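Polyhedrin (Operophtera brumata cypovirus 19, PDB 5A99) builds the crystalline matrix of cypovirus occlusion bodies (polyhedra), which probably encases and protects virus particles outside the insect host. Local coordinates at residues 123-128 against 186-191; 31-36 against 55-60; 112-117 against 167-172; 60-65 against 182-187. One frame throughout, in Å; residues are numbered along the deposited sequence.

Interaction 1. Residues 123-128 against 186-191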
# COMPACT_ATOMS: atom_id res chain seq x y z
N SER A 123 8.35 9.10 -18.45
CA SER A 123 8.22 8.33 -17.22
C SER A 123 7.08 7.32 -17.33
O SER A 123 6.88 6.49 -16.45
CB SER A 123 7.99 9.26 -16.03
OG SER A 123 6.66 9.74 -15.99
N VAL A 124 6.30 7.38 -18.40
CA VAL A 124 5.15 6.49 -18.49
C VAL A 124 5.59 5.05 -18.76
O VAL A 124 6.15 4.74 -19.81
CB VAL A 124 4.14 6.95 -19.56
CG1 VAL A 124 3.02 5.96 -19.66
CG2 VAL A 124 3.60 8.33 -19.22
N TRP A 125 5.32 4.18 -17.79
CA TRP A 125 5.81 2.82 -17.80
C TRP A 125 4.67 1.89 -17.45
O TRP A 125 3.92 2.14 -16.52
CB TRP A 125 6.96 2.69 -16.79
CG TRP A 125 7.43 1.29 -16.56
CD1 TRP A 125 8.25 0.56 -17.37
CD2 TRP A 125 7.14 0.45 -15.43
NE1 TRP A 125 8.48 -0.68 -16.82
CE2 TRP A 125 7.81 -0.77 -15.63
CE3 TRP A 125 6.38 0.62 -14.27
CZ2 TRP A 125 7.75 -1.82 -14.72
CZ3 TRP A 125 6.32 -0.44 -13.35
CH2 TRP A 125 6.99 -1.64 -13.59
N PHE A 126 4.53 0.80 -18.20
CA PHE A 126 3.36 -0.05 -18.09
C PHE A 126 3.79 -1.48 -18.43
O PHE A 126 4.34 -1.72 -19.50
CB PHE A 126 2.27 0.46 -19.03
CG PHE A 126 1.00 -0.33 -18.99
CD1 PHE A 126 0.03 -0.08 -18.04
CD2 PHE A 126 0.78 -1.34 -19.92
CE1 PHE A 126 -1.13 -0.82 -18.00
CE2 PHE A 126 -0.38 -2.09 -19.89
CZ PHE A 126 -1.34 -1.83 -18.94
N ARG A 127 3.54 -2.42 -17.52
CA ARG A 127 4.02 -3.79 -17.71
C ARG A 127 2.99 -4.79 -17.22
O ARG A 127 2.61 -4.79 -16.05
CB ARG A 127 5.34 -4.01 -16.94
CG ARG A 127 5.99 -5.39 -17.16
CD ARG A 127 7.18 -5.57 -16.27
NE ARG A 127 6.76 -5.53 -14.87
CZ ARG A 127 7.57 -5.33 -13.84
NH1 ARG A 127 8.86 -5.12 -14.03
NH2 ARG A 127 7.08 -5.32 -12.60
N VAL A 128 2.52 -5.62 -18.14
CA VAL A 128 1.64 -6.73 -17.79
C VAL A 128 2.51 -7.96 -17.61
O VAL A 128 2.99 -8.53 -18.59
CB VAL A 128 0.58 -6.99 -18.88
CG1 VAL A 128 -0.39 -8.08 -18.44
CG2 VAL A 128 -0.18 -5.73 -19.22
N SER A 186 1.59 -3.62 -13.51
CA SER A 186 2.38 -2.57 -12.87
C SER A 186 2.46 -1.33 -13.79
O SER A 186 2.61 -1.46 -15.00
CB SER A 186 3.79 -3.07 -12.55
OG SER A 186 3.73 -4.30 -11.85
N PHE A 187 2.36 -0.13 -13.21
CA PHE A 187 2.61 1.08 -13.98
C PHE A 187 3.13 2.23 -13.11
O PHE A 187 3.09 2.19 -11.87
CB PHE A 187 1.38 1.49 -14.80
CG PHE A 187 0.16 1.80 -13.98
CD1 PHE A 187 0.05 2.99 -13.30
CD2 PHE A 187 -0.88 0.89 -13.91
CE1 PHE A 187 -1.08 3.28 -12.55
CE2 PHE A 187 -2.01 1.17 -13.17
CZ PHE A 187 -2.10 2.37 -12.48
N ALA A 188 3.66 3.24 -13.77
CA ALA A 188 4.19 4.41 -13.10
C ALA A 188 4.14 5.58 -14.05
O ALA A 188 4.21 5.43 -15.27
CB ALA A 188 5.60 4.18 -12.66
N VAL A 189 4.03 6.76 -13.46
CA VAL A 189 4.11 8.00 -14.19
C VAL A 189 4.30 9.14 -13.20
O VAL A 189 3.72 9.12 -12.11
CB VAL A 189 2.84 8.22 -15.06
CG1 VAL A 189 1.58 8.12 -14.23
CG2 VAL A 189 2.92 9.55 -15.78
N GLN A 190 5.11 10.13 -13.57
CA GLN A 190 5.30 11.32 -12.75
C GLN A 190 4.90 12.54 -13.56
O GLN A 190 4.80 12.48 -14.80
CB GLN A 190 6.77 11.45 -12.30
CG GLN A 190 7.74 11.69 -13.43
CD GLN A 190 9.16 12.02 -12.96
OE1 GLN A 190 9.46 12.03 -11.76
NE2 GLN A 190 10.04 12.31 -13.92
N ARG A 191 4.68 13.66 -12.87
CA ARG A 191 4.38 14.90 -13.57
C ARG A 191 5.65 15.39 -14.22
O ARG A 191 6.75 15.14 -13.72
CB ARG A 191 3.79 15.98 -12.65
CG ARG A 191 4.80 16.85 -11.92
CD ARG A 191 4.15 18.13 -11.32
NE ARG A 191 2.78 17.91 -10.83
CZ ARG A 191 1.69 18.36 -11.44
NH1 ARG A 191 1.78 19.08 -12.55
NH2 ARG A 191 0.50 18.11 -10.94
O HOH W 1 4.00 -6.18 -13.99

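Interaction 2. Residues 31-36 against 55-60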
# COMPACT_ATOMS: atom_id res chain seq x y z
N SER A 31 -1.81 20.60 -8.81
CA SER A 31 -2.90 19.93 -9.51
C SER A 31 -2.58 18.44 -9.51
O SER A 31 -1.59 18.01 -8.92
CB SER A 31 -3.05 20.45 -10.95
OG SER A 31 -1.99 20.03 -11.78
N TYR A 32 -3.40 17.65 -10.18
CA TYR A 32 -3.22 16.21 -10.19
C TYR A 32 -2.75 15.64 -11.52
O TYR A 32 -3.02 16.18 -12.60
CB TYR A 32 -4.51 15.52 -9.78
CG TYR A 32 -4.68 15.48 -8.29
CD1 TYR A 32 -5.22 16.56 -7.61
CD2 TYR A 32 -4.28 14.38 -7.55
CE1 TYR A 32 -5.37 16.54 -6.24
CE2 TYR A 32 -4.42 14.35 -6.19
CZ TYR A 32 -4.97 15.44 -5.54
OH TYR A 32 -5.14 15.43 -4.18
N ILE A 33 -2.03 14.53 -11.44
CA ILE A 33 -1.86 13.67 -12.59
C ILE A 33 -2.71 12.44 -12.30
O ILE A 33 -2.91 12.05 -11.14
CB ILE A 33 -0.39 13.30 -12.90
CG1 ILE A 33 0.30 12.70 -11.68
CG2 ILE A 33 0.37 14.51 -13.39
CD1 ILE A 33 1.72 12.23 -11.95
N TYR A 34 -3.22 11.85 -13.38
CA TYR A 34 -4.16 10.75 -13.27
C TYR A 34 -3.70 9.58 -14.12
O TYR A 34 -3.14 9.76 -15.21
CB TYR A 34 -5.58 11.19 -13.70
CG TYR A 34 -6.15 12.29 -12.87
CD1 TYR A 34 -6.73 12.03 -11.63
CD2 TYR A 34 -6.10 13.61 -13.30
CE1 TYR A 34 -7.24 13.04 -10.86
CE2 TYR A 34 -6.61 14.63 -12.54
CZ TYR A 34 -7.19 14.34 -11.32
OH TYR A 34 -7.70 15.36 -10.56
N ALA A 35 -3.93 8.39 -13.58
CA ALA A 35 -3.66 7.15 -14.26
C ALA A 35 -4.87 6.22 -14.08
O ALA A 35 -5.20 5.83 -12.96
CB ALA A 35 -2.40 6.51 -13.71
N HIS A 36 -5.51 5.89 -15.19
CA HIS A 36 -6.67 5.00 -15.18
C HIS A 36 -6.31 3.66 -15.78
O HIS A 36 -5.77 3.58 -16.88
CB HIS A 36 -7.82 5.58 -15.99
CG HIS A 36 -8.63 6.60 -15.26
ND1 HIS A 36 -8.38 7.95 -15.34
CD2 HIS A 36 -9.71 6.46 -14.45
CE1 HIS A 36 -9.26 8.60 -14.61
NE2 HIS A 36 -10.07 7.73 -14.04
N ARG A 55 1.98 14.51 -7.74
CA ARG A 55 3.37 14.47 -8.22
C ARG A 55 3.81 13.17 -8.87
O ARG A 55 4.43 13.18 -9.93
CB ARG A 55 4.31 14.77 -7.07
CG ARG A 55 4.28 16.21 -6.61
CD ARG A 55 5.31 16.44 -5.53
NE ARG A 55 5.33 17.83 -5.10
CZ ARG A 55 6.34 18.39 -4.44
NH1 ARG A 55 7.43 17.67 -4.14
NH2 ARG A 55 6.27 19.66 -4.09
N ILE A 56 3.51 12.04 -8.24
CA ILE A 56 4.10 10.78 -8.65
C ILE A 56 3.17 9.61 -8.39
O ILE A 56 2.51 9.53 -7.35
CB ILE A 56 5.49 10.56 -7.97
CG1 ILE A 56 6.21 9.34 -8.57
CG2 ILE A 56 5.36 10.45 -6.45
CD1 ILE A 56 7.65 9.15 -8.07
N ILE A 57 3.12 8.69 -9.35
CA ILE A 57 2.27 7.53 -9.25
C ILE A 57 3.10 6.29 -9.57
O ILE A 57 3.67 6.18 -10.65
CB ILE A 57 1.07 7.64 -10.23
CG1 ILE A 57 0.13 8.78 -9.81
CG2 ILE A 57 0.29 6.31 -10.30
CD1 ILE A 57 -1.08 8.96 -10.74
N SER A 58 3.19 5.38 -8.60
CA SER A 58 3.74 4.04 -8.81
C SER A 58 2.75 3.02 -8.25
O SER A 58 2.44 3.04 -7.07
CB SER A 58 5.09 3.89 -8.10
OG SER A 58 5.50 2.53 -8.04
N ARG A 59 2.24 2.12 -9.10
CA ARG A 59 1.21 1.18 -8.68
C ARG A 59 1.44 -0.19 -9.26
O ARG A 59 1.96 -0.33 -10.36
CB ARG A 59 -0.17 1.65 -9.14
CG ARG A 59 -0.55 3.02 -8.66
CD ARG A 59 -0.96 3.02 -7.20
NE ARG A 59 -1.48 4.33 -6.83
CZ ARG A 59 -0.71 5.37 -6.49
NH1 ARG A 59 0.61 5.24 -6.45
NH2 ARG A 59 -1.27 6.53 -6.18
N SER A 60 1.01 -1.21 -8.53
CA SER A 60 0.96 -2.55 -9.09
C SER A 60 -0.29 -3.26 -8.59
O SER A 60 -0.81 -2.97 -7.49
CB SER A 60 2.26 -3.34 -8.80
OG SER A 60 2.46 -3.49 -7.41

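Interaction 3. Residues 112-117 against 167-172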
# COMPACT_ATOMS: atom_id res chain seq x y z
N GLN A 112 -7.66 -0.62 -21.19
CA GLN A 112 -7.21 0.67 -21.69
C GLN A 112 -6.51 1.41 -20.54
O GLN A 112 -7.06 1.53 -19.44
CB GLN A 112 -8.36 1.51 -22.27
CG GLN A 112 -7.96 2.96 -22.57
CD GLN A 112 -8.99 3.74 -23.40
OE1 GLN A 112 -8.68 4.81 -23.92
NE2 GLN A 112 -10.20 3.23 -23.48
N PHE A 113 -5.29 1.85 -20.79
CA PHE A 113 -4.52 2.59 -19.79
C PHE A 113 -4.43 4.03 -20.25
O PHE A 113 -4.02 4.31 -21.38
CB PHE A 113 -3.13 1.95 -19.64
CG PHE A 113 -2.24 2.64 -18.66
CD1 PHE A 113 -2.57 2.69 -17.31
CD2 PHE A 113 -1.05 3.23 -19.07
CE1 PHE A 113 -1.73 3.31 -16.39
CE2 PHE A 113 -0.21 3.86 -18.16
CZ PHE A 113 -0.56 3.90 -16.82
N ILE A 114 -4.85 4.95 -19.38
CA ILE A 114 -4.88 6.37 -19.70
C ILE A 114 -4.20 7.20 -18.62
O ILE A 114 -4.52 7.10 -17.43
CB ILE A 114 -6.33 6.91 -19.87
CG1 ILE A 114 -7.10 6.05 -20.87
CG2 ILE A 114 -6.31 8.36 -20.35
CD1 ILE A 114 -8.58 6.14 -20.71
N VAL A 115 -3.25 8.02 -19.06
CA VAL A 115 -2.59 8.99 -18.20
C VAL A 115 -3.03 10.37 -18.65
O VAL A 115 -3.15 10.64 -19.84
CB VAL A 115 -1.06 8.86 -18.24
CG1 VAL A 115 -0.63 7.50 -17.68
CG2 VAL A 115 -0.54 9.05 -19.66
N GLN A 116 -3.31 11.23 -17.68
CA GLN A 116 -3.82 12.57 -17.95
C GLN A 116 -3.22 13.57 -16.99
O GLN A 116 -2.99 13.27 -15.82
CB GLN A 116 -5.35 12.59 -17.82
CG GLN A 116 -5.96 13.96 -18.05
CD GLN A 116 -7.49 13.96 -17.91
OE1 GLN A 116 -8.17 13.05 -18.38
NE2 GLN A 116 -8.03 14.99 -17.27
N GLY A 117 -2.99 14.78 -17.49
CA GLY A 117 -2.33 15.83 -16.74
C GLY A 117 -1.06 16.23 -17.45
O GLY A 117 -0.82 15.79 -18.58
N ALA A 167 -4.27 14.07 -22.50
CA ALA A 167 -4.30 12.70 -22.00
C ALA A 167 -3.79 11.76 -23.08
O ALA A 167 -3.83 12.07 -24.26
CB ALA A 167 -5.70 12.33 -21.58
N TRP A 168 -3.30 10.59 -22.65
CA TRP A 168 -2.73 9.62 -23.55
C TRP A 168 -3.24 8.20 -23.25
O TRP A 168 -3.31 7.77 -22.08
CB TRP A 168 -1.20 9.68 -23.46
CG TRP A 168 -0.64 10.99 -23.91
CD1 TRP A 168 -0.10 11.26 -25.13
CD2 TRP A 168 -0.58 12.21 -23.16
NE1 TRP A 168 0.30 12.57 -25.19
CE2 TRP A 168 0.02 13.18 -24.00
CE3 TRP A 168 -0.98 12.59 -21.88
CZ2 TRP A 168 0.24 14.49 -23.58
CZ3 TRP A 168 -0.76 13.89 -21.47
CH2 TRP A 168 -0.16 14.83 -22.32
N SER A 169 -3.57 7.48 -24.32
CA SER A 169 -4.23 6.20 -24.19
C SER A 169 -3.49 5.04 -24.85
O SER A 169 -3.00 5.15 -25.98
CB SER A 169 -5.64 6.30 -24.78
OG SER A 169 -6.19 5.02 -24.99
N TYR A 170 -3.46 3.92 -24.13
CA TYR A 170 -2.84 2.69 -24.59
C TYR A 170 -3.83 1.55 -24.33
O TYR A 170 -4.44 1.49 -23.26
CB TYR A 170 -1.55 2.46 -23.82
CG TYR A 170 -0.66 1.35 -24.33
CD1 TYR A 170 -0.05 1.44 -25.57
CD2 TYR A 170 -0.39 0.24 -23.55
CE1 TYR A 170 0.79 0.43 -26.03
CE2 TYR A 170 0.43 -0.77 -24.00
CZ TYR A 170 1.02 -0.68 -25.24
OH TYR A 170 1.84 -1.68 -25.69
N VAL A 171 -3.98 0.66 -25.31
CA VAL A 171 -4.90 -0.45 -25.17
C VAL A 171 -4.30 -1.78 -25.63
O VAL A 171 -3.34 -1.82 -26.41
CB VAL A 171 -6.24 -0.21 -25.94
CG1 VAL A 171 -6.81 1.16 -25.61
CG2 VAL A 171 -6.05 -0.34 -27.45
N GLY A 172 -4.87 -2.87 -25.13
CA GLY A 172 -4.41 -4.18 -25.52
C GLY A 172 -5.34 -5.27 -25.03
O GLY A 172 -6.19 -5.03 -24.18

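Interaction 4. Residues 60-65 against 182-187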
# COMPACT_ATOMS: atom_id res chain seq x y z
N SER A 60 1.01 -1.21 -8.53
CA SER A 60 0.96 -2.55 -9.09
C SER A 60 -0.29 -3.26 -8.59
O SER A 60 -0.81 -2.97 -7.49
CB SER A 60 2.26 -3.34 -8.80
OG SER A 60 2.46 -3.49 -7.41
N TYR A 61 -0.80 -4.16 -9.42
CA TYR A 61 -2.03 -4.86 -9.13
C TYR A 61 -1.82 -6.34 -9.40
O TYR A 61 -1.38 -6.73 -10.47
CB TYR A 61 -3.17 -4.28 -9.96
CG TYR A 61 -3.33 -2.80 -9.73
CD1 TYR A 61 -4.13 -2.31 -8.70
CD2 TYR A 61 -2.65 -1.89 -10.52
CE1 TYR A 61 -4.25 -0.95 -8.48
CE2 TYR A 61 -2.77 -0.53 -10.31
CZ TYR A 61 -3.56 -0.06 -9.28
OH TYR A 61 -3.67 1.30 -9.08
N ASN A 62 -2.10 -7.15 -8.39
CA ASN A 62 -2.02 -8.58 -8.56
C ASN A 62 -3.28 -9.06 -9.29
O ASN A 62 -4.26 -8.32 -9.39
CB ASN A 62 -1.87 -9.27 -7.21
CG ASN A 62 -1.41 -10.70 -7.35
OD1 ASN A 62 -0.82 -11.07 -8.36
ND2 ASN A 62 -1.69 -11.51 -6.34
N TRP A 63 -3.24 -10.28 -9.81
CA TRP A 63 -4.35 -10.86 -10.57
C TRP A 63 -5.69 -10.73 -9.83
O TRP A 63 -6.72 -10.40 -10.43
CB TRP A 63 -4.05 -12.32 -10.87
CG TRP A 63 -5.09 -13.08 -11.66
CD1 TRP A 63 -5.19 -13.16 -13.02
CD2 TRP A 63 -6.15 -13.88 -11.13
NE1 TRP A 63 -6.25 -13.96 -13.37
CE2 TRP A 63 -6.86 -14.41 -12.23
CE3 TRP A 63 -6.57 -14.19 -9.83
CZ2 TRP A 63 -7.96 -15.24 -12.07
CZ3 TRP A 63 -7.67 -15.03 -9.68
CH2 TRP A 63 -8.35 -15.54 -10.79
N ASP A 64 -5.67 -10.97 -8.52
CA ASP A 64 -6.90 -10.96 -7.74
C ASP A 64 -7.36 -9.53 -7.41
O ASP A 64 -8.42 -9.34 -6.82
CB ASP A 64 -6.75 -11.79 -6.47
CG ASP A 64 -5.89 -11.12 -5.41
OD1 ASP A 64 -4.91 -10.44 -5.77
OD2 ASP A 64 -6.21 -11.28 -4.20
N GLN A 65 -6.58 -8.54 -7.82
CA GLN A 65 -7.03 -7.17 -7.71
C GLN A 65 -7.50 -6.64 -9.05
O GLN A 65 -7.97 -5.51 -9.13
CB GLN A 65 -5.90 -6.31 -7.13
CG GLN A 65 -5.43 -6.84 -5.78
CD GLN A 65 -4.12 -6.21 -5.34
OE1 GLN A 65 -3.23 -5.97 -6.14
NE2 GLN A 65 -4.02 -5.93 -4.05
N HIS A 182 -3.46 -13.99 -18.26
CA HIS A 182 -3.79 -13.97 -16.83
C HIS A 182 -2.86 -12.97 -16.17
O HIS A 182 -1.79 -13.32 -15.69
CB HIS A 182 -3.64 -15.36 -16.22
CG HIS A 182 -4.28 -16.44 -17.04
ND1 HIS A 182 -5.62 -16.75 -16.92
CD2 HIS A 182 -3.79 -17.26 -17.99
CE1 HIS A 182 -5.92 -17.73 -17.77
NE2 HIS A 182 -4.82 -18.06 -18.42
N PRO A 183 -3.27 -11.69 -16.18
CA PRO A 183 -2.36 -10.56 -15.98
C PRO A 183 -2.10 -10.17 -14.53
O PRO A 183 -2.95 -10.33 -13.65
CB PRO A 183 -3.10 -9.41 -16.69
CG PRO A 183 -4.53 -9.73 -16.47
CD PRO A 183 -4.63 -11.25 -16.52
N VAL A 184 -0.88 -9.69 -14.32
CA VAL A 184 -0.50 -8.88 -13.17
C VAL A 184 -0.10 -7.55 -13.80
O VAL A 184 0.54 -7.54 -14.85
CB VAL A 184 0.68 -9.49 -12.41
CG1 VAL A 184 1.34 -8.44 -11.52
CG2 VAL A 184 0.25 -10.72 -11.58
N ILE A 185 -0.48 -6.43 -13.21
CA ILE A 185 -0.23 -5.16 -13.87
C ILE A 185 0.48 -4.15 -12.99
O ILE A 185 0.05 -3.86 -11.86
CB ILE A 185 -1.53 -4.57 -14.41
CG1 ILE A 185 -2.06 -5.41 -15.57
CG2 ILE A 185 -1.32 -3.15 -14.90
CD1 ILE A 185 -3.47 -5.07 -15.96
N SER A 186 1.59 -3.62 -13.51
CA SER A 186 2.38 -2.57 -12.87
C SER A 186 2.46 -1.33 -13.79
O SER A 186 2.61 -1.46 -15.00
CB SER A 186 3.79 -3.07 -12.55
OG SER A 186 3.73 -4.30 -11.85
N PHE A 187 2.36 -0.13 -13.21
CA PHE A 187 2.61 1.08 -13.98
C PHE A 187 3.13 2.23 -13.11
O PHE A 187 3.09 2.19 -11.87
CB PHE A 187 1.38 1.49 -14.80
CG PHE A 187 0.16 1.80 -13.98
CD1 PHE A 187 0.05 2.99 -13.30
CD2 PHE A 187 -0.88 0.89 -13.91
CE1 PHE A 187 -1.08 3.28 -12.55
CE2 PHE A 187 -2.01 1.17 -13.17
CZ PHE A 187 -2.10 2.37 -12.48

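Interaction 1. Residues 123-128 against 186-191
Trp125 lays the six-membered end of its indole against the next strand, with CH2 3.7 Å from Ser186 CB. Its CG is anti to the backbone N (chi1 172°). On the same ring CE3 comes 4.0 Å from Ala188 CB. Arg127 follows on this side of the sheet. Its CB lies over one face of the Trp125 ring, toward the rim, and Trp125 CZ2 in turn covers a face of the guanidinium. The arginine chain is extended as far as CD and then bends at chi3 (63°), which swings NE out of line. A water sits at the guanidinium edge, in its plane. It accepts from Arg127 NE and donates to Arg127 O and to Ser186 OG, 2.9 Å from the latter. The second subunit holds the polar ends: Arg127 NH2 makes a salt bridge with its Asp214, Arg127 NH1 a hydrogen bond with its Tyr32, and Arg211 makes a cation-pi contact with Trp125. Ser186 OG is also hydrogen-bonded to Asp214 O of that subunit. On the other side, Phe126 CD1 rests 3.8 Å from Phe187 CB. Val124 and Val189 run side by side there, their CG2 atoms 3.7 Å apart. At the far end Gln190 N donates to Ser123 OG over 2.9 Å, nearly straight at 174°. Ser123 OG also bonds Asp120 O. Paired backbone bonds join Trp125 to Ala188 and Arg127 to Ser186. This is a regular antiparallel beta pair, with 184-190 the central strand and 125-129 an outer strand, within this chain, of a three-stranded sheet.

Interaction 2. Residues 31-36 against 55-60
Ile33 and Ile57 slide past each other in opposite directions between two stacked sheets, as in a beta sandwich. Strand 33-36 belongs to the six-stranded sheet and strand 56-60 to the three-stranded one. Their axes come within 8.0 Å and differ in direction by 22°, so side chains make the contact. The tight part centres on Ile57 CD1. This methyl lies 3.6 Å from Ile33 O, 4.1 Å from Ile33 CG1 and 4.1 Å from Ala35 CB. Ile57 CG1 is anti to its carbonyl carbon (chi1 -67°), and the chain then runs straight to CD1, which carries the methyl to the facing strand. Ile33 answers with its own CD1, 3.5 Å from Arg55 O. Phe187 of the middle strand packs on both Ala35 and Ile57 and extends this apolar layer. Beyond it the contact thins out. Arg55 starts its side chain away from strand 33-36 and is partly exposed; its NH1 is bonded to Thr208 and Asn204. Toward Ser60 the strands no longer touch. The guanidinium of Arg59, a partly exposed residue, has Ile57 CG2 over the centre of one face, 4.0 Å above the plane. Its NE pairs with Asp217. Ser58 O also takes a bond from Asn213 of the second subunit. Arg59 NH1 reaches the same Ser58 O at 2.9 Å, from above the carbonyl plane.

Interaction 3. Residues 112-117 against 167-172
Val115 and Trp168 form the apolar centre on one side of the sheet. Their side chains cross at about a right angle, with Val115 CG2 3.9 Å from Trp168 CB. The indole continues along the strand pair until Gly117 O meets its edge in plane, 3.5 Å from CZ3. On the opposite side Ala167 makes one apolar contact. Its CB sits 3.8 Å from Gln116 CB and a little farther from Ile114 CG2. Phe113 and Tyr170 share the side of Trp168, but beyond CB their rings lead away from each other. Phe113 stacks instead on Phe126. The backbones are bound by paired hydrogen bonds at Phe113 with Tyr170 and at Val115 with Trp168. The bond from Phe113 N to Tyr170 O is short, at 2.6 Å, and nearly straight, at 171°. Toward the exposed end, Val171 CG1 lies 3.7 Å from Gln112 CB, the two side chains side by side and pointing the same way. Gln112 CG is anti to its backbone N (chi1 170°), and the chain stays extended beyond it. Ser169 OG donates to Gln112 OE1 over 2.7 Å, tilted 34° from the amide's carbonyl plane. Gln112 NE2 is hydrogen-bonded to Tyr40 OH and Arg241 O. The amide oxygen thus accepts from one strand while the nitrogen is tied to other parts of the chain. This set of partners settles which end of the amide is which, fixes its rotation, and satisfies a buried polar group within an antiparallel sheet.

Interaction 4. Residues 60-65 against 182-187
Tyr61 turns its CG anti to its own carbonyl carbon (chi1 -57°), and its ring meets Phe187. Trp63 instead has CG anti to the backbone N (chi1 -180°), and its indole lies beside His182 and Pro183. Tyr61 ends strand 56-61, outer within this chain, of the three-stranded antiparallel sheet, and Trp63 is the second residue of the type I beta turn 62-65 that follows. Tyr61 CE2 is 3.4 Å from Phe187 CE2, which comes to the tyrosine edge. The ring planes differ by 32°. Tyr61 OH is held by Asp217. Two backbone bonds pair Tyr61 with Ile185, the one from Tyr61 N to Ile185 O being short at 2.6 Å. Next to this pair Ser60 CB touches Ser186 OG at 3.5 Å; that hydroxyl is bonded to Asp214 of the second subunit. The turn closes where Gln65 N bonds Asn62 O. Gln65 OE1 also accepts from Asn62 N at 2.8 Å. Asn62 OD1 takes a weak bond from Trp63 N and leans on Val184 CG2, 3.4 Å away. Trp63 NE1 and His182 ND1 both bond Glu107 OE2, which links the two segments. Helix 81-92 packs on the Trp63 side chain through Leu84, Arg88 and Leu91. Pro183 N lies at the indole edge, in plane, and Pro183 CD is 4.0 Å from Trp63 CD1. Pro183 O is buried and has no hydrogen-bond partner in the model; Trp63 CA approaches it at 3.4 Å.

How the interactions relate
Interactions 1 and 4 lie on the two sides of strand 184-190, their centres about 13 Å apart, and share Ser186 and Phe187. Together they make the three-stranded sheet. Interaction 3 lies in the six-stranded sheet, where strand 110-116 neighbours strand 33-40. Interaction 2 joins the two sheets, its centre about 9 Å from that of interaction 1 and 12 Å from that of interaction 3. Phe113 of interaction 3 also crosses over, packing on Phe126 and Phe187. Along the chain interaction 2 closes first, interaction 3 is nested within the loop closed by interaction 4, and interactions 1 and 3 alternate. Interactions 1, 2 and 4 also touch the second subunit, linking this core to the trimeric assembly.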